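Local coordinates for tailspike protein (Acinetobacter phage vB_ApiP_P1, PDB 6E1R) that probably recognises and hydrolyses the capsular polysaccharide of its Acinetobacter host, acting as a trimeric receptor-binding spike on the phage tail, at residues A[120-125]-A[149-154]; A[187-192]-A[209-214]. All blocks are in the same frame, centred on the assembly; numbering follows the deposited sequence.

Contact 1. Residues A[120-125]-A[149-154]; sequences NTTTEL and DIPIFT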
ATOM      1  N   ASN A 120      28.955 -26.361  13.998  1.00 55.47           N
ATOM      2  CA  ASN A 120      28.566 -27.693  13.559  1.00 60.54           C
ATOM      3  C   ASN A 120      27.461 -28.277  14.424  1.00 60.57           C
ATOM      4  O   ASN A 120      27.013 -29.399  14.162  1.00 67.86           O
ATOM      5  CB  ASN A 120      29.770 -28.647  13.557  1.00 65.90           C
ATOM      6  CG  ASN A 120      30.323 -28.899  14.947  1.00 75.62           C
ATOM      7  OD1 ASN A 120      30.043 -28.159  15.889  1.00 77.45           O
ATOM      8  ND2 ASN A 120      31.120 -29.952  15.080  1.00 81.19           N
ATOM      9  N   THR A 121      27.019 -27.553  15.450  1.00 54.66           N
ATOM     10  CA  THR A 121      25.925 -27.974  16.311  1.00 59.22           C
ATOM     11  C   THR A 121      24.929 -26.831  16.436  1.00 58.16           C
ATOM     12  O   THR A 121      25.318 -25.660  16.493  1.00 61.61           O
ATOM     13  CB  THR A 121      26.448 -28.384  17.697  1.00 47.44           C
ATOM     14  OG1 THR A 121      27.378 -29.466  17.554  1.00 71.43           O
ATOM     15  CG2 THR A 121      25.309 -28.819  18.609  1.00 47.38           C
ATOM     16  N   THR A 122      23.644 -27.176  16.470  1.00 50.49           N
ATOM     17  CA  THR A 122      22.598 -26.167  16.486  1.00 49.32           C
ATOM     18  C   THR A 122      22.609 -25.391  17.801  1.00 42.85           C
ATOM     19  O   THR A 122      23.167 -25.825  18.813  1.00 46.30           O
ATOM     20  CB  THR A 122      21.223 -26.802  16.273  1.00 51.04           C
ATOM     21  OG1 THR A 122      20.243 -25.769  16.108  1.00 48.52           O
ATOM     22  CG2 THR A 122      20.841 -27.669  17.463  1.00 42.40           C
ATOM     23  N   THR A 123      21.973 -24.224  17.769  1.00 41.49           N
ATOM     24  CA  THR A 123      21.802 -23.377  18.942  1.00 42.19           C
ATOM     25  C   THR A 123      20.326 -23.047  19.089  1.00 41.12           C
ATOM     26  O   THR A 123      19.751 -22.374  18.227  1.00 38.30           O
ATOM     27  CB  THR A 123      22.628 -22.094  18.824  1.00 43.03           C
ATOM     28  OG1 THR A 123      23.789 -22.335  18.017  1.00 44.95           O
ATOM     29  CG2 THR A 123      23.039 -21.598  20.189  1.00 39.69           C
ATOM     30  N   GLU A 124      19.717 -23.517  20.173  1.00 39.36           N
ATOM     31  CA  GLU A 124      18.300 -23.263  20.389  1.00 38.77           C
ATOM     32  C   GLU A 124      18.063 -21.779  20.630  1.00 42.75           C
ATOM     33  O   GLU A 124      18.796 -21.127  21.378  1.00 46.91           O
ATOM     34  CB  GLU A 124      17.784 -24.089  21.566  1.00 40.19           C
ATOM     35  CG  GLU A 124      17.755 -25.586  21.290  1.00 48.53           C
ATOM     36  CD  GLU A 124      16.962 -26.360  22.323  1.00 57.22           C
ATOM     37  OE1 GLU A 124      16.601 -25.770  23.364  1.00 61.06           O
ATOM     38  OE2 GLU A 124      16.699 -27.559  22.097  1.00 59.81           O
ATOM     39  N   LEU A 125      17.026 -21.246  19.990  1.00 47.01           N
ATOM     40  CA  LEU A 125      16.727 -19.818  20.054  1.00 46.21           C
ATOM     41  C   LEU A 125      16.027 -19.541  21.377  1.00 46.63           C
ATOM     42  O   LEU A 125      14.844 -19.855  21.548  1.00 46.52           O
ATOM     43  CB  LEU A 125      15.878 -19.401  18.857  1.00 44.73           C
ATOM     44  CG  LEU A 125      15.604 -17.920  18.564  1.00 51.51           C
ATOM     45  CD1 LEU A 125      15.230 -17.761  17.100  1.00 53.05           C
ATOM     46  CD2 LEU A 125      14.512 -17.332  19.442  1.00 54.88           C
ATOM     47  N   ASP A 149      25.062 -30.423   8.244  1.00 46.64           N
ATOM     48  CA  ASP A 149      23.687 -30.382   7.749  1.00 54.37           C
ATOM     49  C   ASP A 149      22.719 -30.201   8.922  1.00 51.95           C
ATOM     50  O   ASP A 149      21.892 -31.056   9.235  1.00 55.65           O
ATOM     51  CB  ASP A 149      23.375 -31.644   6.955  1.00 52.61           C
ATOM     52  CG  ASP A 149      22.088 -31.533   6.164  1.00 50.86           C
ATOM     53  OD1 ASP A 149      21.516 -30.423   6.108  1.00 43.12           O
ATOM     54  OD2 ASP A 149      21.646 -32.556   5.601  1.00 54.03           O
ATOM     55  N   ILE A 150      22.842 -29.047   9.572  1.00 50.27           N
ATOM     56  CA  ILE A 150      22.059 -28.748  10.772  1.00 52.18           C
ATOM     57  C   ILE A 150      21.579 -27.312  10.714  1.00 50.65           C
ATOM     58  O   ILE A 150      22.223 -26.436  10.121  1.00 52.16           O
ATOM     59  CB  ILE A 150      22.881 -28.967  12.062  1.00 52.82           C
ATOM     60  CG1 ILE A 150      24.244 -28.275  11.961  1.00 49.31           C
ATOM     61  CG2 ILE A 150      23.051 -30.451  12.346  1.00 58.50           C
ATOM     62  CD1 ILE A 150      24.309 -26.922  12.641  1.00 46.22           C
ATOM     63  N   PRO A 151      20.430 -27.039  11.334  1.00 46.95           N
ATOM     64  CA  PRO A 151      19.973 -25.648  11.445  1.00 43.43           C
ATOM     65  C   PRO A 151      20.899 -24.849  12.350  1.00 46.82           C
ATOM     66  O   PRO A 151      21.282 -25.308  13.429  1.00 48.51           O
ATOM     67  CB  PRO A 151      18.569 -25.782  12.046  1.00 42.64           C
ATOM     68  CG  PRO A 151      18.589 -27.097  12.756  1.00 44.76           C
ATOM     69  CD  PRO A 151      19.471 -27.985  11.928  1.00 46.74           C
ATOM     70  N   ILE A 152      21.271 -23.650  11.895  1.00 46.73           N
ATOM     71  CA  ILE A 152      22.122 -22.778  12.703  1.00 36.67           C
ATOM     72  C   ILE A 152      21.427 -22.432  14.013  1.00 38.89           C
ATOM     73  O   ILE A 152      22.028 -22.490  15.092  1.00 37.59           O
ATOM     74  CB  ILE A 152      22.498 -21.514  11.909  1.00 39.41           C
ATOM     75  CG1 ILE A 152      23.403 -21.879  10.730  1.00 38.19           C
ATOM     76  CG2 ILE A 152      23.167 -20.492  12.813  1.00 36.02           C
ATOM     77  CD1 ILE A 152      23.807 -20.694   9.883  1.00 40.21           C
ATOM     78  N   PHE A 153      20.148 -22.077  13.937  1.00 39.17           N
ATOM     79  CA  PHE A 153      19.319 -21.844  15.110  1.00 38.38           C
ATOM     80  C   PHE A 153      18.137 -22.799  15.088  1.00 41.54           C
ATOM     81  O   PHE A 153      17.587 -23.100  14.022  1.00 49.38           O
ATOM     82  CB  PHE A 153      18.825 -20.393  15.178  1.00 36.15           C
ATOM     83  CG  PHE A 153      19.896 -19.404  15.545  1.00 37.40           C
ATOM     84  CD1 PHE A 153      20.272 -19.234  16.867  1.00 40.52           C
ATOM     85  CD2 PHE A 153      20.520 -18.641  14.572  1.00 35.32           C
ATOM     86  CE1 PHE A 153      21.254 -18.325  17.213  1.00 43.25           C
ATOM     87  CE2 PHE A 153      21.503 -17.730  14.911  1.00 38.84           C
ATOM     88  CZ  PHE A 153      21.871 -17.571  16.233  1.00 43.12           C
ATOM     89  N   THR A 154      17.751 -23.276  16.267  1.00 36.01           N
ATOM     90  CA  THR A 154      16.634 -24.199  16.420  1.00 39.92           C
ATOM     91  C   THR A 154      15.529 -23.509  17.209  1.00 41.02           C
ATOM     92  O   THR A 154      15.726 -23.139  18.370  1.00 41.69           O
ATOM     93  CB  THR A 154      17.075 -25.484  17.122  1.00 40.30           C
ATOM     94  OG1 THR A 154      17.899 -26.254  16.238  1.00 38.79           O
ATOM     95  CG2 THR A 154      15.868 -26.307  17.534  1.00 41.64           C
TER

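Contact 2. Residues A[187-192]-A[209-214]; sequences NGYLSQ and DANLIL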
ATOM      1  N   ASN A 187       6.984 -28.037  15.059  1.00 50.24           N
ATOM      2  CA  ASN A 187       6.323 -26.850  14.510  1.00 49.86           C
ATOM      3  C   ASN A 187       6.358 -25.676  15.486  1.00 53.79           C
ATOM      4  O   ASN A 187       5.369 -24.961  15.659  1.00 55.46           O
ATOM      5  CB  ASN A 187       4.885 -27.164  14.091  1.00 48.46           C
ATOM      6  CG  ASN A 187       4.811 -28.237  13.025  1.00 49.95           C
ATOM      7  OD1 ASN A 187       4.311 -29.335  13.266  1.00 55.30           O
ATOM      8  ND2 ASN A 187       5.303 -27.921  11.833  1.00 46.75           N
ATOM      9  N   GLY A 188       7.507 -25.476  16.130  1.00 48.58           N
ATOM     10  CA  GLY A 188       7.640 -24.381  17.069  1.00 42.83           C
ATOM     11  C   GLY A 188       7.560 -23.030  16.385  1.00 35.25           C
ATOM     12  O   GLY A 188       7.971 -22.858  15.236  1.00 43.95           O
ATOM     13  N   TYR A 189       7.032 -22.052  17.114  1.00 35.27           N
ATOM     14  CA  TYR A 189       6.761 -20.729  16.564  1.00 40.35           C
ATOM     15  C   TYR A 189       8.006 -19.852  16.648  1.00 39.04           C
ATOM     16  O   TYR A 189       8.537 -19.622  17.741  1.00 43.38           O
ATOM     17  CB  TYR A 189       5.601 -20.069  17.308  1.00 44.07           C
ATOM     18  CG  TYR A 189       4.297 -20.042  16.544  1.00 46.41           C
ATOM     19  CD1 TYR A 189       4.261 -20.255  15.172  1.00 46.03           C
ATOM     20  CD2 TYR A 189       3.099 -19.793  17.199  1.00 48.63           C
ATOM     21  CE1 TYR A 189       3.064 -20.221  14.475  1.00 42.68           C
ATOM     22  CE2 TYR A 189       1.902 -19.758  16.515  1.00 49.45           C
ATOM     23  CZ  TYR A 189       1.889 -19.973  15.154  1.00 45.65           C
ATOM     24  OH  TYR A 189       0.694 -19.937  14.477  1.00 47.97           O
ATOM     25  N   LEU A 190       8.468 -19.365  15.498  1.00 36.12           N
ATOM     26  CA  LEU A 190       9.443 -18.275  15.450  1.00 35.62           C
ATOM     27  C   LEU A 190       8.625 -16.991  15.429  1.00 36.46           C
ATOM     28  O   LEU A 190       8.329 -16.433  14.372  1.00 38.90           O
ATOM     29  CB  LEU A 190      10.352 -18.403  14.233  1.00 38.46           C
ATOM     30  CG  LEU A 190      11.774 -17.832  14.317  1.00 37.67           C
ATOM     31  CD1 LEU A 190      12.584 -18.228  13.090  1.00 38.99           C
ATOM     32  CD2 LEU A 190      11.776 -16.322  14.485  1.00 33.88           C
ATOM     33  N   SER A 191       8.246 -16.522  16.614  1.00 38.71           N
ATOM     34  CA  SER A 191       7.211 -15.510  16.765  1.00 36.56           C
ATOM     35  C   SER A 191       7.794 -14.163  17.168  1.00 36.79           C
ATOM     36  O   SER A 191       8.748 -14.094  17.951  1.00 37.46           O
ATOM     37  CB  SER A 191       6.175 -15.955  17.802  1.00 38.85           C
ATOM     38  OG  SER A 191       5.268 -14.908  18.099  1.00 44.52           O
ATOM     39  N   GLN A 192       7.202 -13.098  16.629  1.00 36.12           N
ATOM     40  CA  GLN A 192       7.510 -11.714  16.988  1.00 36.55           C
ATOM     41  C   GLN A 192       9.002 -11.415  16.842  1.00 42.09           C
ATOM     42  O   GLN A 192       9.678 -10.973  17.772  1.00 50.26           O
ATOM     43  CB  GLN A 192       7.010 -11.397  18.400  1.00 33.17           C
ATOM     44  CG  GLN A 192       5.492 -11.430  18.522  1.00 38.49           C
ATOM     45  CD  GLN A 192       4.999 -11.002  19.889  1.00 42.51           C
ATOM     46  OE1 GLN A 192       5.783 -10.839  20.822  1.00 54.10           O
ATOM     47  NE2 GLN A 192       3.690 -10.816  20.014  1.00 40.45           N
ATOM     48  N   ASP A 209      13.618 -22.421   7.518  1.00 41.10           N
ATOM     49  CA  ASP A 209      12.739 -23.585   7.533  1.00 43.16           C
ATOM     50  C   ASP A 209      12.029 -23.702   8.876  1.00 44.47           C
ATOM     51  O   ASP A 209      11.958 -24.790   9.457  1.00 44.86           O
ATOM     52  CB  ASP A 209      13.524 -24.862   7.224  1.00 48.83           C
ATOM     53  CG  ASP A 209      12.625 -26.007   6.791  1.00 58.02           C
ATOM     54  OD1 ASP A 209      11.389 -25.818   6.761  1.00 57.80           O
ATOM     55  OD2 ASP A 209      13.152 -27.094   6.479  1.00 63.44           O
ATOM     56  N   ALA A 210      11.509 -22.587   9.378  1.00 45.97           N
ATOM     57  CA  ALA A 210      10.827 -22.534  10.663  1.00 42.78           C
ATOM     58  C   ALA A 210       9.415 -21.993  10.477  1.00 37.99           C
ATOM     59  O   ALA A 210       9.075 -21.415   9.442  1.00 34.05           O
ATOM     60  CB  ALA A 210      11.606 -21.671  11.664  1.00 41.90           C
ATOM     61  N   ASN A 211       8.590 -22.177  11.506  1.00 37.47           N
ATOM     62  CA  ASN A 211       7.195 -21.737  11.472  1.00 36.09           C
ATOM     63  C   ASN A 211       7.157 -20.263  11.859  1.00 35.81           C
ATOM     64  O   ASN A 211       7.131 -19.915  13.042  1.00 38.29           O
ATOM     65  CB  ASN A 211       6.344 -22.588  12.408  1.00 36.42           C
ATOM     66  CG  ASN A 211       4.857 -22.441  12.143  1.00 39.26           C
ATOM     67  OD1 ASN A 211       4.449 -21.805  11.173  1.00 38.06           O
ATOM     68  ND2 ASN A 211       4.040 -23.035  13.007  1.00 41.59           N
ATOM     69  N   LEU A 212       7.144 -19.392  10.853  1.00 32.79           N
ATOM     70  CA  LEU A 212       7.207 -17.954  11.074  1.00 33.14           C
ATOM     71  C   LEU A 212       5.836 -17.391  11.423  1.00 40.50           C
ATOM     72  O   LEU A 212       4.821 -17.791  10.848  1.00 48.70           O
ATOM     73  CB  LEU A 212       7.741 -17.256   9.824  1.00 30.01           C
ATOM     74  CG  LEU A 212       9.164 -17.619   9.401  1.00 37.25           C
ATOM     75  CD1 LEU A 212       9.482 -17.015   8.044  1.00 41.40           C
ATOM     76  CD2 LEU A 212      10.165 -17.158  10.446  1.00 41.79           C
ATOM     77  N   ILE A 213       5.812 -16.443  12.357  1.00 39.52           N
ATOM     78  CA  ILE A 213       4.588 -15.709  12.662  1.00 39.28           C
ATOM     79  C   ILE A 213       4.971 -14.368  13.273  1.00 38.69           C
ATOM     80  O   ILE A 213       5.885 -14.282  14.097  1.00 41.07           O
ATOM     81  CB  ILE A 213       3.644 -16.518  13.584  1.00 35.29           C
ATOM     82  CG1 ILE A 213       2.322 -15.769  13.784  1.00 34.12           C
ATOM     83  CG2 ILE A 213       4.299 -16.806  14.919  1.00 33.15           C
ATOM     84  CD1 ILE A 213       1.274 -16.560  14.536  1.00 32.92           C
ATOM     85  N   LEU A 214       4.272 -13.316  12.837  1.00 40.23           N
ATOM     86  CA  LEU A 214       4.503 -11.950  13.310  1.00 39.27           C
ATOM     87  C   LEU A 214       5.960 -11.528  13.115  1.00 41.63           C
ATOM     88  O   LEU A 214       6.578 -10.932  13.998  1.00 45.08           O
ATOM     89  CB  LEU A 214       4.080 -11.800  14.773  1.00 38.89           C
ATOM     90  CG  LEU A 214       2.573 -11.664  15.011  1.00 36.77           C
ATOM     91  CD1 LEU A 214       2.245 -11.805  16.488  1.00 37.65           C
ATOM     92  CD2 LEU A 214       2.059 -10.338  14.474  1.00 35.10           C
TER

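Contact 1. Residues A[120-125]-A[149-154]
Thr-122 and Thr-154 cross at about a right angle, hydroxyl facing hydroxyl, beside a parallel strand pairing in which Thr-123 matches Phe-153 and Glu-124 matches Thr-154. OG1 of Thr-122 stands anti to its backbone N (chi1 -172°), within 2.9 Å of Pro-151 O and close to OG1 of Thr-154, though the modelled gap between the hydroxyls is too short to be trusted. The backbones are joined by three hydrogen bonds: Thr-154 N donates to Thr-123 O at 2.9 Å, Leu-125 N to Thr-154 O at 2.8 Å, and Thr-123 N to Ile-152 O at 3.2 Å, less straight, at 142°. These bonds and the two threonines make up the tight part. Thr-123 and Phe-153 share a buried face, where CD1 of Phe-153 lies 3.5 Å from Thr-123 O, oblique to the ring, and Leu-97 and Val-101 of helix 94-106 touch the threonine. Leu-125, also buried, packs on Phe-166. The N-terminal end is looser: Asn-120 and Thr-121 are exposed, met chiefly by Ile-150, whose CD1 lies 3.8 Å from Thr-121 C. Glu-124, on the face of Thr-154, is exposed too and leans on Lys-156. This is the coil-to-coil pairing of a parallel beta-helix, as in other phage tailspikes. Its chemistry implies that backbone bonds set the register, with burial around Thr-123, Phe-153, Thr-154 and Leu-125 and exposure at Asn-120, Thr-121 and Glu-124.

Contact 2. Residues A[187-192]-A[209-214]
Ile-213 places its CG2 methyl over one face of the Tyr-189 ring, 3.5 Å from the centroid and 15° off the normal, a CH-pi contact. Its chi1 of -175° sets CG1 anti to the backbone N, and that branch runs toward the hydroxyl end of the tyrosine, CD1 lying 3.4 Å from Tyr-189 OH. CG2 sits between N and the carbonyl carbon, where it also touches CB of Ser-191. The amide of Asn-211 comes obliquely to the same ring, its plane turned 43° from it, with ND2 3.3 Å from CE1. On the other face of the sheet Leu-190 and Leu-212 lie side by side, CD1 to CD2 3.7 Å, and CD1 of Leu-190 also meets Ala-210 CB; this face looks into the beta-helix, toward Ile-237. The parallel backbones are joined by Leu-190 N to Asn-211 O at 2.8 Å, Ile-213 N to Leu-190 O, and Gln-192 N to Ile-213 O. Gln-192 and Leu-214 both adopt left-handed backbone conformations, consistent with a turn of the chain at matching positions in successive strands; Gln-192 CG lies 3.8 Å from Leu-214 CD1, beside Arg-259 of a second subunit. Tyr-189 OH bonds Glu-247 O and Ser-191 OG bonds Glu-162 OE2, so these buried hydroxyls, on the face away from the leucines, have partners within the chain.

From the N terminus, the chain leaves 120-125, passes through strands 129-133 and 142-146, and returns at 149-154, where contact 1 closes one coil. It then runs on through strands 164-167, 169-173 and 178-184 before contact 2 opens; strand 199-200 lies in the shorter loop that 209-214 closes. The two are in series, with centres about 15 Å apart, and neither encloses nor crosses the other. They belong to different walls of the beta-helix, and strand 178-184 bridges them: Phe-182 is touched by Leu-125, Leu-190 and Ala-210, while Arg-183 meets Pro-151 and forms a salt bridge with Asp-209. Of the two, contact 2 alone reaches another subunit.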